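Local coordinates for Endoglucanase(Endo-1,4-beta-glucanase)protein (Pseudomonas stutzeri, PDB 6R2J) that probably hydrolyses beta-1,4-glucosidic bonds of cellulose-type glucans as a family 5 endoglucanase, and binds cellobiose, at residues P58-W61 against E62-Q65; L84-A87 against A88-G91; V122-K125 against L126-F130; P227-G230 against V231-A234; M307-M310 against R311-L314. All coordinates share one frame; numbering follows the deposited sequence. Where two conformers were deposited one is given.

Contact 1 (P58-W61 against E62-Q65)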
loop_
_atom_site.group_PDB
_atom_site.type_symbol
_atom_site.label_atom_id
_atom_site.label_comp_id
_atom_site.label_asym_id
_atom_site.label_seq_id
_atom_site.Cartn_x
_atom_site.Cartn_y
_atom_site.Cartn_z
ATOM N N PRO A 58 -1.071 2.391 -6.239
ATOM C CA PRO A 58 -1.531 3.768 -5.981
ATOM C C PRO A 58 -2.214 4.431 -7.188
ATOM O O PRO A 58 -1.800 4.279 -8.346
ATOM C CB PRO A 58 -0.245 4.518 -5.581
ATOM C CG PRO A 58 0.754 3.432 -5.203
ATOM C CD PRO A 58 0.396 2.239 -6.063
ATOM N N PHE A 59 -3.263 5.194 -6.883
ATOM C CA PHE A 59 -3.941 6.097 -7.792
ATOM C C PHE A 59 -4.316 7.308 -6.942
ATOM O O PHE A 59 -4.216 7.288 -5.694
ATOM C CB PHE A 59 -5.110 5.367 -8.445
ATOM C CG PHE A 59 -6.249 5.148 -7.512
ATOM C CD1 PHE A 59 -6.229 4.093 -6.625
ATOM C CD2 PHE A 59 -7.306 6.062 -7.458
ATOM C CE1 PHE A 59 -7.272 3.908 -5.730
ATOM C CE2 PHE A 59 -8.333 5.909 -6.571
ATOM C CZ PHE A 59 -8.339 4.817 -5.716
ATOM N N ILE A 60 -4.742 8.389 -7.602
ATOM C CA ILE A 60 -5.198 9.555 -6.855
ATOM C C ILE A 60 -6.668 9.855 -7.122
ATOM O O ILE A 60 -7.192 9.660 -8.224
ATOM C CB ILE A 60 -4.294 10.805 -6.993
ATOM C CG1 ILE A 60 -4.234 11.288 -8.445
ATOM C CG2 ILE A 60 -2.872 10.489 -6.408
ATOM C CD1 ILE A 60 -3.463 12.587 -8.603
ATOM N N TRP A 61 -7.326 10.349 -6.087
ATOM C CA TRP A 61 -8.738 10.711 -6.180
ATOM C C TRP A 61 -8.977 11.749 -7.286
ATOM O O TRP A 61 -9.937 11.635 -8.062
ATOM C CB TRP A 61 -9.190 11.159 -4.780
ATOM C CG TRP A 61 -10.595 11.560 -4.615
ATOM C CD1 TRP A 61 -11.598 11.572 -5.563
ATOM C CD2 TRP A 61 -11.174 12.056 -3.405
ATOM N NE1 TRP A 61 -12.751 12.067 -5.007
ATOM C CE2 TRP A 61 -12.527 12.357 -3.683
ATOM C CE3 TRP A 61 -10.674 12.279 -2.107
ATOM C CZ2 TRP A 61 -13.384 12.856 -2.718
ATOM C CZ3 TRP A 61 -11.525 12.799 -1.162
ATOM C CH2 TRP A 61 -12.868 13.095 -1.475
ATOM N N GLU A 62 -8.056 12.712 -7.427
ATOM C CA GLU A 62 -8.226 13.801 -8.381
ATOM C C GLU A 62 -8.303 13.312 -9.823
ATOM O O GLU A 62 -8.845 14.016 -10.677
ATOM C CB GLU A 62 -7.072 14.792 -8.209
ATOM C CG GLU A 62 -7.121 15.584 -6.897
ATOM C CD GLU A 62 -6.391 14.900 -5.725
ATOM O OE1 GLU A 62 -6.000 13.726 -5.856
ATOM O OE2 GLU A 62 -6.221 15.541 -4.659
ATOM N N ARG A 63 -7.780 12.138 -10.124
ATOM C CA ARG A 63 -7.850 11.616 -11.477
ATOM C C ARG A 63 -9.068 10.731 -11.701
ATOM O O ARG A 63 -9.445 10.540 -12.862
ATOM C CB ARG A 63 -6.520 10.920 -11.843
ATOM C CG ARG A 63 -5.371 11.904 -12.027
ATOM C CD ARG A 63 -3.993 11.260 -12.178
ATOM N NE ARG A 63 -2.983 12.315 -12.374
ATOM C CZ ARG A 63 -1.733 12.312 -11.902
ATOM N NH1 ARG A 63 -1.271 11.295 -11.210
ATOM N NH2 ARG A 63 -0.922 13.341 -12.155
ATOM N N VAL A 64 -9.647 10.149 -10.634
ATOM C CA VAL A 64 -10.907 9.398 -10.765
ATOM C C VAL A 64 -12.109 10.329 -10.666
ATOM O O VAL A 64 -13.180 10.007 -11.197
ATOM C CB VAL A 64 -11.102 8.200 -9.804
ATOM C CG1 VAL A 64 -10.052 7.118 -10.075
ATOM C CG2 VAL A 64 -11.133 8.677 -8.350
ATOM N N GLN A 65 -11.966 11.455 -9.959
ATOM C CA GLN A 65 -13.024 12.453 -9.814
ATOM C C GLN A 65 -12.372 13.834 -9.891
ATOM O O GLN A 65 -11.791 14.321 -8.916
ATOM C CB GLN A 65 -13.800 12.262 -8.515
ATOM C CG GLN A 65 -15.098 13.068 -8.482
ATOM C CD GLN A 65 -15.930 12.790 -7.245
ATOM O OE1 GLN A 65 -15.387 12.538 -6.178
ATOM N NE2 GLN A 65 -17.249 12.806 -7.389
#
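Trp61 and Gln65 join side by side just past the C-terminal end of strand 54-59, where the TIM barrel of this family 5 glycosidase turns into the short, weakly bonded helix 61-64. Among the backbone bonds, Gln65 N donates to Trp61 O at 2.8 Å and Arg63 N to Ile60 O at 3.2 Å, while Val64 N makes weak bonds to both carbonyls. Apolar contacts come next. Val64 spreads its two methyls, CG1 against Phe59 CD2 at 3.9 Å and CG2 against Trp61 CD1. Ile60 CD1 rests over one face of the Arg63 guanidinium, 3.6 Å from Arg63 NH1, and Ile60 CG1 lines the arginine methylenes. The N-H groups of Arg63 donate to the backbone oxygens of Phe23, Ala21, Ile27 and Pro29, so the buried charge is met by carbonyls. Glu62, bent at chi2 (89°), turns its carboxylate to Asn100 and His105. Side-chain bonding closes the turn: with its CG anti to the backbone N (chi1 -167°), Gln65 extends alongside the indole, its NE2 held by Ser70 O, and Trp61 NE1 donates almost straight (172°) onto an in-plane lone pair of Gln65 OE1 at 2.9 Å.

Contact 2 (L84-A87 against A88-G91)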
loop_
_atom_site.group_PDB
_atom_site.type_symbol
_atom_site.label_atom_id
_atom_site.label_comp_id
_atom_site.label_asym_id
_atom_site.label_seq_id
_atom_site.Cartn_x
_atom_site.Cartn_y
_atom_site.Cartn_z
ATOM N N LEU A 84 -6.540 -4.318 -12.737
ATOM C CA LEU A 84 -7.072 -5.470 -12.019
ATOM C C LEU A 84 -7.181 -6.677 -12.935
ATOM O O LEU A 84 -6.935 -7.807 -12.503
ATOM C CB LEU A 84 -8.444 -5.145 -11.438
ATOM C CG LEU A 84 -8.624 -4.002 -10.449
ATOM C CD1 LEU A 84 -10.094 -3.729 -10.120
ATOM C CD2 LEU A 84 -7.831 -4.334 -9.189
ATOM N N ASP A 85 -7.549 -6.460 -14.203
ATOM C CA ASP A 85 -7.665 -7.575 -15.144
ATOM C C ASP A 85 -6.323 -8.250 -15.363
ATOM O O ASP A 85 -6.221 -9.483 -15.386
ATOM C CB ASP A 85 -8.169 -7.073 -16.493
ATOM C CG ASP A 85 -9.645 -6.760 -16.498
ATOM O OD1 ASP A 85 -10.392 -7.344 -15.665
ATOM O OD2 ASP A 85 -10.038 -5.915 -17.351
ATOM N N LEU A 86 -5.281 -7.447 -15.604
ATOM C CA LEU A 86 -3.965 -7.996 -15.915
ATOM C C LEU A 86 -3.361 -8.669 -14.693
ATOM O O LEU A 86 -2.745 -9.737 -14.806
ATOM C CB LEU A 86 -3.052 -6.887 -16.464
ATOM C CG LEU A 86 -3.473 -6.296 -17.824
ATOM C CD1 LEU A 86 -2.620 -5.107 -18.122
ATOM C CD2 LEU A 86 -3.371 -7.322 -18.927
ATOM N N ALA A 87 -3.566 -8.082 -13.506
ATOM C CA ALA A 87 -3.144 -8.743 -12.272
ATOM C C ALA A 87 -3.779 -10.120 -12.155
ATOM O O ALA A 87 -3.082 -11.125 -11.956
ATOM C CB ALA A 87 -3.460 -7.866 -11.046
ATOM N N ALA A 88 -5.104 -10.195 -12.322
ATOM C CA ALA A 88 -5.825 -11.440 -12.052
ATOM C C ALA A 88 -5.484 -12.528 -13.073
ATOM O O ALA A 88 -5.417 -13.724 -12.734
ATOM C CB ALA A 88 -7.336 -11.185 -12.063
ATOM N N GLN A 89 -5.298 -12.135 -14.335
ATOM C CA GLN A 89 -4.885 -13.110 -15.329
ATOM C C GLN A 89 -3.559 -13.751 -14.952
ATOM O O GLN A 89 -3.299 -14.904 -15.332
ATOM C CB GLN A 89 -4.737 -12.454 -16.695
ATOM C CG GLN A 89 -6.028 -12.062 -17.363
ATOM C CD GLN A 89 -5.806 -11.290 -18.656
ATOM O OE1 GLN A 89 -6.614 -10.476 -18.972
ATOM N NE2 GLN A 89 -4.715 -11.531 -19.381
ATOM N N ASN A 90 -2.701 -13.015 -14.246
ATOM C CA ASN A 90 -1.403 -13.501 -13.823
ATOM C C ASN A 90 -1.415 -14.014 -12.400
ATOM O O ASN A 90 -0.361 -14.043 -11.757
ATOM C CB ASN A 90 -0.364 -12.404 -13.965
ATOM C CG ASN A 90 0.082 -12.217 -15.398
ATOM O OD1 ASN A 90 0.871 -13.029 -15.956
ATOM N ND2 ASN A 90 -0.418 -11.138 -16.025
ATOM N N GLY A 91 -2.578 -14.423 -11.896
ATOM C CA GLY A 91 -2.656 -15.014 -10.572
ATOM C C GLY A 91 -2.337 -14.092 -9.431
ATOM O O GLY A 91 -1.989 -14.580 -8.352
#
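Leu86 O is gripped twice by Asn90: the side-chain ND2 donates to it at 3.0 Å with an angle of 160°, and the backbone N of the same residue adds a weak bond at 3.3 Å. The oxygen lies near the amide plane of Asn90, whereas the amide nitrogen stands tilted from the carbonyl plane of Leu86. This geometry follows from the side-chain torsions, CG lying anti to the carbonyl carbon (chi1 -78°) and the amide turned back over the last turn of helix 74-89. Asn90, the first residue to leave helical backbone angles, also reaches Ala87 O weakly through its N. A leucine in place of Asn90 would probably leave Leu86 O with just the weak backbone donor of that residue, and the helix end less firmly tied.

Just before this the helix is regular: Ala88 N donates to Leu84 O and Gln89 N to Asp85 O, both at 3.0 Å. The extended Gln89 side chain passes close by Asp85 O, with its CG 3.3 Å from that oxygen. Asp85 OD1 is engaged elsewhere, by His133 NE2. Ala87 faces Val94 of the following strand and Phe44 of helix 41-49, and Leu84 packs on Val94 and Leu96. Gly91 adopts a positive phi (66°) and its N returns to Ala88 O at 3.0 Å, while the next residue, Gln92, bonds through N to Ala87 O. Together these bonds make a Schellman motif with Gly91 as C-prime, ending a barrel helix just before strand 93-98.

Contact 3 (V122-K125 against L126-F130)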
loop_
_atom_site.group_PDB
_atom_site.type_symbol
_atom_site.label_atom_id
_atom_site.label_comp_id
_atom_site.label_asym_id
_atom_site.label_seq_id
_atom_site.Cartn_x
_atom_site.Cartn_y
_atom_site.Cartn_z
ATOM N N VAL A 122 -17.252 8.834 -3.047
ATOM C CA VAL A 122 -16.282 8.400 -4.040
ATOM C C VAL A 122 -15.905 6.949 -3.787
ATOM O O VAL A 122 -15.754 6.171 -4.727
ATOM C CB VAL A 122 -15.083 9.370 -4.191
ATOM C CG1 VAL A 122 -14.117 9.267 -3.059
ATOM C CG2 VAL A 122 -14.440 9.114 -5.553
ATOM N N TRP A 123 -15.807 6.544 -2.508
ATOM C CA TRP A 123 -15.459 5.154 -2.220
ATOM C C TRP A 123 -16.651 4.238 -2.476
ATOM O O TRP A 123 -16.506 3.142 -3.033
ATOM C CB TRP A 123 -14.891 5.019 -0.802
ATOM C CG TRP A 123 -13.380 5.041 -0.854
ATOM C CD1 TRP A 123 -12.520 5.944 -0.255
ATOM C CD2 TRP A 123 -12.555 4.131 -1.579
ATOM N NE1 TRP A 123 -11.211 5.643 -0.585
ATOM C CE2 TRP A 123 -11.204 4.539 -1.393
ATOM C CE3 TRP A 123 -12.818 3.022 -2.387
ATOM C CZ2 TRP A 123 -10.131 3.856 -1.971
ATOM C CZ3 TRP A 123 -11.727 2.341 -2.960
ATOM C CH2 TRP A 123 -10.408 2.757 -2.730
ATOM N N ARG A 124 -17.842 4.694 -2.106
ATOM C CA ARG A 124 -19.031 3.955 -2.485
ATOM C C ARG A 124 -19.086 3.780 -3.995
ATOM O O ARG A 124 -19.324 2.676 -4.494
ATOM C CB ARG A 124 -20.274 4.667 -1.956
ATOM C CG ARG A 124 -21.492 3.742 -1.970
ATOM C CD ARG A 124 -22.778 4.454 -1.586
ATOM N NE ARG A 124 -22.734 5.073 -0.262
ATOM C CZ ARG A 124 -22.552 6.369 -0.050
ATOM N NH1 ARG A 124 -22.391 7.190 -1.071
ATOM N NH2 ARG A 124 -22.532 6.845 1.177
ATOM N N LYS A 125 -18.863 4.859 -4.740
ATOM C CA LYS A 125 -18.909 4.772 -6.195
ATOM C C LYS A 125 -17.800 3.883 -6.728
ATOM O O LYS A 125 -18.043 3.086 -7.635
ATOM C CB LYS A 125 -18.826 6.160 -6.830
ATOM C CG LYS A 125 -20.150 6.876 -6.985
ATOM C CD LYS A 125 -19.934 8.107 -7.820
ATOM C CE LYS A 125 -21.216 8.866 -8.077
ATOM N NZ LYS A 125 -21.431 9.875 -7.008
ATOM N N LEU A 126 -16.572 4.016 -6.204
ATOM C CA LEU A 126 -15.490 3.130 -6.643
ATOM C C LEU A 126 -15.788 1.663 -6.322
ATOM O O LEU A 126 -15.530 0.769 -7.144
ATOM C CB LEU A 126 -14.165 3.549 -6.004
ATOM C CG LEU A 126 -13.546 4.869 -6.466
ATOM C CD1 LEU A 126 -12.368 5.235 -5.606
ATOM C CD2 LEU A 126 -13.162 4.740 -7.924
ATOM N N ALA A 127 -16.323 1.384 -5.126
ATOM C CA ALA A 127 -16.620 -0.002 -4.771
ATOM C C ALA A 127 -17.700 -0.591 -5.677
ATOM O O ALA A 127 -17.679 -1.791 -5.960
ATOM C CB ALA A 127 -17.016 -0.085 -3.296
ATOM N N GLU A 128 -18.655 0.233 -6.129
ATOM C CA GLU A 128 -19.638 -0.203 -7.117
ATOM C C GLU A 128 -18.971 -0.580 -8.435
ATOM O O GLU A 128 -19.409 -1.513 -9.109
ATOM C CB GLU A 128 -20.655 0.919 -7.368
ATOM C CG GLU A 128 -21.681 1.200 -6.237
ATOM C CD GLU A 128 -22.442 2.528 -6.443
ATOM O OE1 GLU A 128 -22.531 2.990 -7.597
ATOM O OE2 GLU A 128 -22.949 3.122 -5.463
ATOM N N ARG A 129 -17.907 0.120 -8.816
ATOM C CA ARG A 129 -17.257 -0.201 -10.085
ATOM C C ARG A 129 -16.450 -1.506 -10.021
ATOM O O ARG A 129 -16.360 -2.230 -11.026
ATOM C CB ARG A 129 -16.329 0.943 -10.500
ATOM C CG ARG A 129 -16.941 2.333 -10.657
ATOM C CD ARG A 129 -17.925 2.406 -11.831
ATOM N NE ARG A 129 -18.530 3.736 -11.860
ATOM C CZ ARG A 129 -18.333 4.631 -12.825
ATOM N NH1 ARG A 129 -17.565 4.314 -13.870
ATOM N NH2 ARG A 129 -18.895 5.831 -12.769
ATOM N N PHE A 130 -15.809 -1.808 -8.874
ATOM C CA PHE A 130 -14.854 -2.921 -8.794
ATOM C C PHE A 130 -15.298 -4.104 -7.939
ATOM O O PHE A 130 -14.625 -5.138 -7.943
ATOM C CB PHE A 130 -13.482 -2.419 -8.313
ATOM C CG PHE A 130 -12.951 -1.266 -9.109
ATOM C CD1 PHE A 130 -12.698 -1.395 -10.438
ATOM C CD2 PHE A 130 -12.704 -0.050 -8.514
ATOM C CE1 PHE A 130 -12.183 -0.303 -11.172
ATOM C CE2 PHE A 130 -12.211 1.030 -9.228
ATOM C CZ PHE A 130 -11.945 0.903 -10.561
HETATM O O HOH W 1 -19.885 3.822 -9.612
#
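The Trp123 indole carries Leu126 on one face: CD1 stands 4.0 Å from the centroid of the six-membered ring, 13° off its normal, a CH-pi contact displaced toward the rim. The other flat group, the Arg129 guanidinium, meets a water at its edge, in its plane. Leu126 CB adds a touch on Trp123 CE3 at 3.9 Å, and the two side chains meet at a slant. Both belong to helix 116-130 on the outside of the TIM barrel, which packs here on Met98 of strand 93-98. Trp123 NE1 bonds to Ile141 O, and the ring also meets Tyr119 and Tyr139. A serine in place of Trp123 would probably open a gap beside Leu126 CD1 and leave Ile141 O without its indole donor.

Backbone bonds run from Leu126 N to Val122 O and from Ala127 N to Trp123 O, both 2.7 Å. Arg124 and Glu128, the latter in one of two conformers, run alongside one another, their planes 39° apart; the arginine's salt bridge goes to Glu165 of helix 152-166.

Arg129 CG passes Lys125 O at 3.3 Å, and a bend at chi2 (-67°) sets NE beside the water, which links the two residues: it accepts from Arg129 NE at 2.6 Å and donates to Lys125 O at 2.8 Å.

Contact 4 (P227-G230 against V231-A234)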
loop_
_atom_site.group_PDB
_atom_site.type_symbol
_atom_site.label_atom_id
_atom_site.label_comp_id
_atom_site.label_asym_id
_atom_site.label_seq_id
_atom_site.Cartn_x
_atom_site.Cartn_y
_atom_site.Cartn_z
ATOM N N PRO A 227 21.565 -2.868 11.164
ATOM C CA PRO A 227 20.914 -4.019 10.503
ATOM C C PRO A 227 19.539 -4.384 11.082
ATOM O O PRO A 227 18.756 -5.090 10.434
ATOM C CB PRO A 227 21.933 -5.163 10.675
ATOM C CG PRO A 227 22.937 -4.671 11.732
ATOM C CD PRO A 227 22.943 -3.176 11.604
ATOM N N MET A 228 19.221 -3.929 12.286
ATOM C CA MET A 228 17.965 -4.276 12.942
ATOM C C MET A 228 16.962 -3.121 12.998
ATOM O O MET A 228 15.883 -3.267 13.596
ATOM C CB MET A 228 18.251 -4.799 14.361
ATOM C CG MET A 228 18.994 -6.128 14.414
ATOM S SD MET A 228 18.117 -7.479 13.571
ATOM C CE MET A 228 16.955 -8.040 14.823
ATOM N N ILE A 229 17.284 -1.982 12.382
ATOM C CA ILE A 229 16.400 -0.821 12.410
ATOM C C ILE A 229 15.055 -1.157 11.792
ATOM O O ILE A 229 14.024 -0.630 12.219
ATOM C CB ILE A 229 17.110 0.391 11.775
ATOM C CG1 ILE A 229 16.471 1.694 12.240
ATOM C CG2 ILE A 229 17.053 0.368 10.263
ATOM C CD1 ILE A 229 16.377 1.857 13.738
ATOM N N GLY A 230 15.019 -2.072 10.833
ATOM C CA GLY A 230 13.743 -2.448 10.278
ATOM C C GLY A 230 12.906 -3.201 11.290
ATOM O O GLY A 230 11.714 -2.946 11.435
ATOM N N VAL A 231 13.521 -4.135 12.015
ATOM C CA VAL A 231 12.772 -4.868 13.036
ATOM C C VAL A 231 12.354 -3.945 14.184
ATOM O O VAL A 231 11.244 -4.061 14.736
ATOM C CB VAL A 231 13.576 -6.075 13.546
ATOM C CG1 VAL A 231 12.787 -6.713 14.696
ATOM C CG2 VAL A 231 13.890 -7.062 12.438
ATOM N N GLU A 232 13.239 -3.027 14.565
ATOM C CA GLU A 232 12.932 -2.101 15.642
ATOM C C GLU A 232 11.795 -1.162 15.267
ATOM O O GLU A 232 10.992 -0.810 16.131
ATOM C CB GLU A 232 14.190 -1.323 15.987
ATOM C CG GLU A 232 15.292 -2.180 16.591
ATOM C CD GLU A 232 16.673 -1.518 16.509
ATOM O OE1 GLU A 232 16.762 -0.275 16.257
ATOM O OE2 GLU A 232 17.686 -2.252 16.732
ATOM N N ARG A 233 11.714 -0.741 14.000
ATOM C CA ARG A 233 10.637 0.122 13.550
ATOM C C ARG A 233 9.365 -0.660 13.252
ATOM O O ARG A 233 8.277 -0.091 13.305
ATOM C CB ARG A 233 11.112 0.981 12.363
ATOM C CG ARG A 233 12.175 2.000 12.794
ATOM C CD ARG A 233 12.649 2.924 11.694
ATOM N NE ARG A 233 13.663 3.855 12.212
ATOM C CZ ARG A 233 14.351 4.724 11.475
ATOM N NH1 ARG A 233 14.162 4.791 10.176
ATOM N NH2 ARG A 233 15.228 5.533 12.033
ATOM N N ALA A 234 9.457 -1.959 12.997
ATOM C CA ALA A 234 8.233 -2.729 12.813
ATOM C C ALA A 234 7.589 -3.087 14.146
ATOM O O ALA A 234 6.354 -3.095 14.268
ATOM C CB ALA A 234 8.539 -3.995 12.019
HETATM O O HOH W 2 15.962 -4.709 10.080
#
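Ile229 CG1 lies opposite the backbone N across the CA-CB bond (chi1 -159°), and the chain then bends at chi2 (54°), bringing CG1 and CD1 against the side chain of Arg233 one turn ahead. Arg233 is fully extended from CG to NE and passes the isoleucine at a slant, so that Ile229 CG1 sits over one face of the guanidinium, offset toward its rim and 3.5 Å from Arg233 NE. The same bend carries Ile229 CD1 to Glu232 OE1, at 3.3 Å, where the two side chains cross at about a right angle.

Farther along, the polar end of Arg233 leaves the helix: NH1 donates to the backbone oxygens of Asp210 and Tyr208, and the group makes a cation-pi contact with Phe213. Tyr208 and Phe213 belong to the pocket of the bound glycan, and the Arg233 side chain lies about 8 Å from a glucose unit, a second-shell position that probably helps to hold the stretch carrying them.

The segments lead into and form the start of helix 229-244, one of the outer helices of the TIM barrel. Glu232 N donates to Met228 O at 2.8 Å, and Arg233 N to Ile229 O and Ala234 N to Gly230 O each at 2.9 Å. A water spans the helix start, donating to Pro227 O at 2.8 Å and accepting from Val231 N. On another side, Met228, doubly bent, lies alongside Val231 with CE 4.0 Å from Val231 CG2; Val231 and Ala234 also pack on Tyr272 of helix 260-276.

Contact 5 (M307-M310 against R311-L314)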
loop_
_atom_site.group_PDB
_atom_site.type_symbol
_atom_site.label_atom_id
_atom_site.label_comp_id
_atom_site.label_asym_id
_atom_site.label_seq_id
_atom_site.Cartn_x
_atom_site.Cartn_y
_atom_site.Cartn_z
ATOM N N MET A 307 15.135 -7.342 -5.704
ATOM C CA MET A 307 14.400 -8.555 -6.052
ATOM C C MET A 307 15.156 -9.791 -5.577
ATOM O O MET A 307 14.578 -10.687 -4.954
ATOM C CB MET A 307 14.144 -8.577 -7.565
ATOM C CG MET A 307 13.284 -9.718 -8.096
ATOM S SD MET A 307 11.730 -9.970 -7.272
ATOM C CE MET A 307 10.732 -8.678 -8.019
ATOM N N GLU A 308 16.460 -9.848 -5.825
ATOM C CA GLU A 308 17.251 -10.975 -5.360
ATOM C C GLU A 308 17.208 -11.108 -3.841
ATOM O O GLU A 308 17.191 -12.227 -3.319
ATOM C CB GLU A 308 18.677 -10.828 -5.893
ATOM C CG GLU A 308 18.746 -10.805 -7.429
ATOM C CD GLU A 308 20.169 -10.832 -7.948
ATOM O OE1 GLU A 308 21.062 -10.316 -7.239
ATOM O OE2 GLU A 308 20.387 -11.362 -9.067
ATOM N N LEU A 309 17.154 -9.990 -3.116
ATOM C CA LEU A 309 17.072 -10.089 -1.660
ATOM C C LEU A 309 15.698 -10.568 -1.207
ATOM O O LEU A 309 15.590 -11.245 -0.179
ATOM C CB LEU A 309 17.438 -8.751 -1.016
ATOM C CG LEU A 309 17.486 -8.828 0.502
ATOM C CD1 LEU A 309 18.813 -8.510 1.141
ATOM C CD2 LEU A 309 16.413 -7.875 1.037
ATOM N N MET A 310 14.646 -10.211 -1.951
ATOM C CA MET A 310 13.296 -10.603 -1.572
ATOM C C MET A 310 13.118 -12.110 -1.663
ATOM O O MET A 310 12.389 -12.701 -0.865
ATOM C CB MET A 310 12.281 -9.920 -2.493
ATOM C CG MET A 310 11.919 -8.474 -2.166
ATOM S SD MET A 310 10.419 -7.989 -3.154
ATOM C CE MET A 310 9.306 -9.289 -2.679
ATOM N N ARG A 311 13.759 -12.749 -2.638
ATOM C CA ARG A 311 13.394 -14.123 -2.975
ATOM C C ARG A 311 13.552 -15.092 -1.804
ATOM O O ARG A 311 12.751 -16.034 -1.680
ATOM C CB ARG A 311 14.163 -14.587 -4.212
ATOM C CG ARG A 311 13.643 -13.952 -5.485
ATOM C CD ARG A 311 14.012 -14.763 -6.694
ATOM N NE ARG A 311 15.459 -14.778 -6.918
ATOM C CZ ARG A 311 16.076 -14.146 -7.908
ATOM N NH1 ARG A 311 15.352 -13.423 -8.759
ATOM N NH2 ARG A 311 17.402 -14.269 -8.066
ATOM N N LYS A 312 14.568 -14.905 -0.947
ATOM C CA LYS A 312 14.736 -15.851 0.152
ATOM C C LYS A 312 13.552 -15.837 1.102
ATOM O O LYS A 312 13.370 -16.808 1.854
ATOM C CB LYS A 312 16.048 -15.619 0.908
ATOM C CG LYS A 312 16.005 -14.586 2.009
ATOM C CD LYS A 312 17.360 -14.452 2.754
ATOM C CE LYS A 312 18.542 -14.075 1.811
ATOM N NZ LYS A 312 18.393 -12.811 0.965
ATOM N N HIS A 313 12.728 -14.774 1.066
ATOM C CA HIS A 313 11.678 -14.546 2.056
ATOM C C HIS A 313 10.255 -14.851 1.592
ATOM O O HIS A 313 9.344 -14.793 2.417
ATOM C CB HIS A 313 11.720 -13.102 2.587
ATOM C CG HIS A 313 13.062 -12.689 3.102
ATOM N ND1 HIS A 313 13.592 -13.170 4.280
ATOM C CD2 HIS A 313 13.991 -11.851 2.584
ATOM C CE1 HIS A 313 14.798 -12.656 4.453
ATOM N NE2 HIS A 313 15.059 -11.849 3.442
ATOM N N LEU A 314 10.044 -15.220 0.327
ATOM C CA LEU A 314 8.693 -15.475 -0.181
ATOM C C LEU A 314 8.036 -16.712 0.450
ATOM O O LEU A 314 6.840 -16.687 0.765
ATOM C CB LEU A 314 8.745 -15.592 -1.707
ATOM C CG LEU A 314 9.307 -14.314 -2.330
ATOM C CD1 LEU A 314 9.335 -14.425 -3.865
ATOM C CD2 LEU A 314 8.501 -13.086 -1.896
HETATM O O HOH W 3 17.060 -13.908 -1.411
HETATM O O HOH W 4 18.417 -13.193 -10.520
#
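Arg311 lies alongside Glu308, pointing the same way, with the carboxylate and guanidinium planes 65° apart. Glu308 CA lies over the centre of one guanidinium face, and Arg311 NH2 approaches Glu308 CG at 3.8 Å. The opposite charges stay beyond salt-bridge range; in one of two conformers of Glu308 a water mediates instead, accepting from Arg311 NH2 at 2.9 Å in the guanidinium plane and donating to Glu308 OE2 at 3.1 Å. Arg311 NH1 has its salt bridge with Asp303.

Lys312 slants across Leu309. Its CG lies between the backbone N and carbonyl carbon (chi1 86°), and two further bends curl the chain so that NZ returns to Leu309 O in a weak bond at 3.4 Å. A second water joins Glu308 O, Lys312 N and Lys312 NZ. The charge itself pairs with Asp267, whose OD1 also takes a bond from His313 NE2. Lys312 CG sits over one face of the imidazole.

Met310 meets Leu314 obliquely, CE to CD2 at 4.0 Å. Between them the backbone turns, with His313 N donating to Met310 O at 2.9 Å, from above the carbonyl plane. A type I beta turn from Arg311 to Leu314 follows helix 305-311 and leads the chain out beside helix 260-276.

How the contacts relate
The contacts follow one another along the chain from 1 to 5, spread round one TIM barrel. Contact 1 sits where strand 54-59 ends; contacts 2, 3 and 4 lie on outer helices 74-89, 116-130 and 229-244, and contact 5 at the end of helix 305-311. Contacts 1 and 3, centres 12 Å apart, touch through Trp61 and Gln65 on Val122 and Phe59 on Leu126 and Trp123; contact 3 meets contact 2 where Leu84 packs on Phe130. A strand end and two neighbouring outer helices are thus packed together. Contacts 4 and 5, centres 18 Å apart, both adjoin helix 260-276 across the chain's centre from contacts 1 and 3, contact 4 near the glycan pocket.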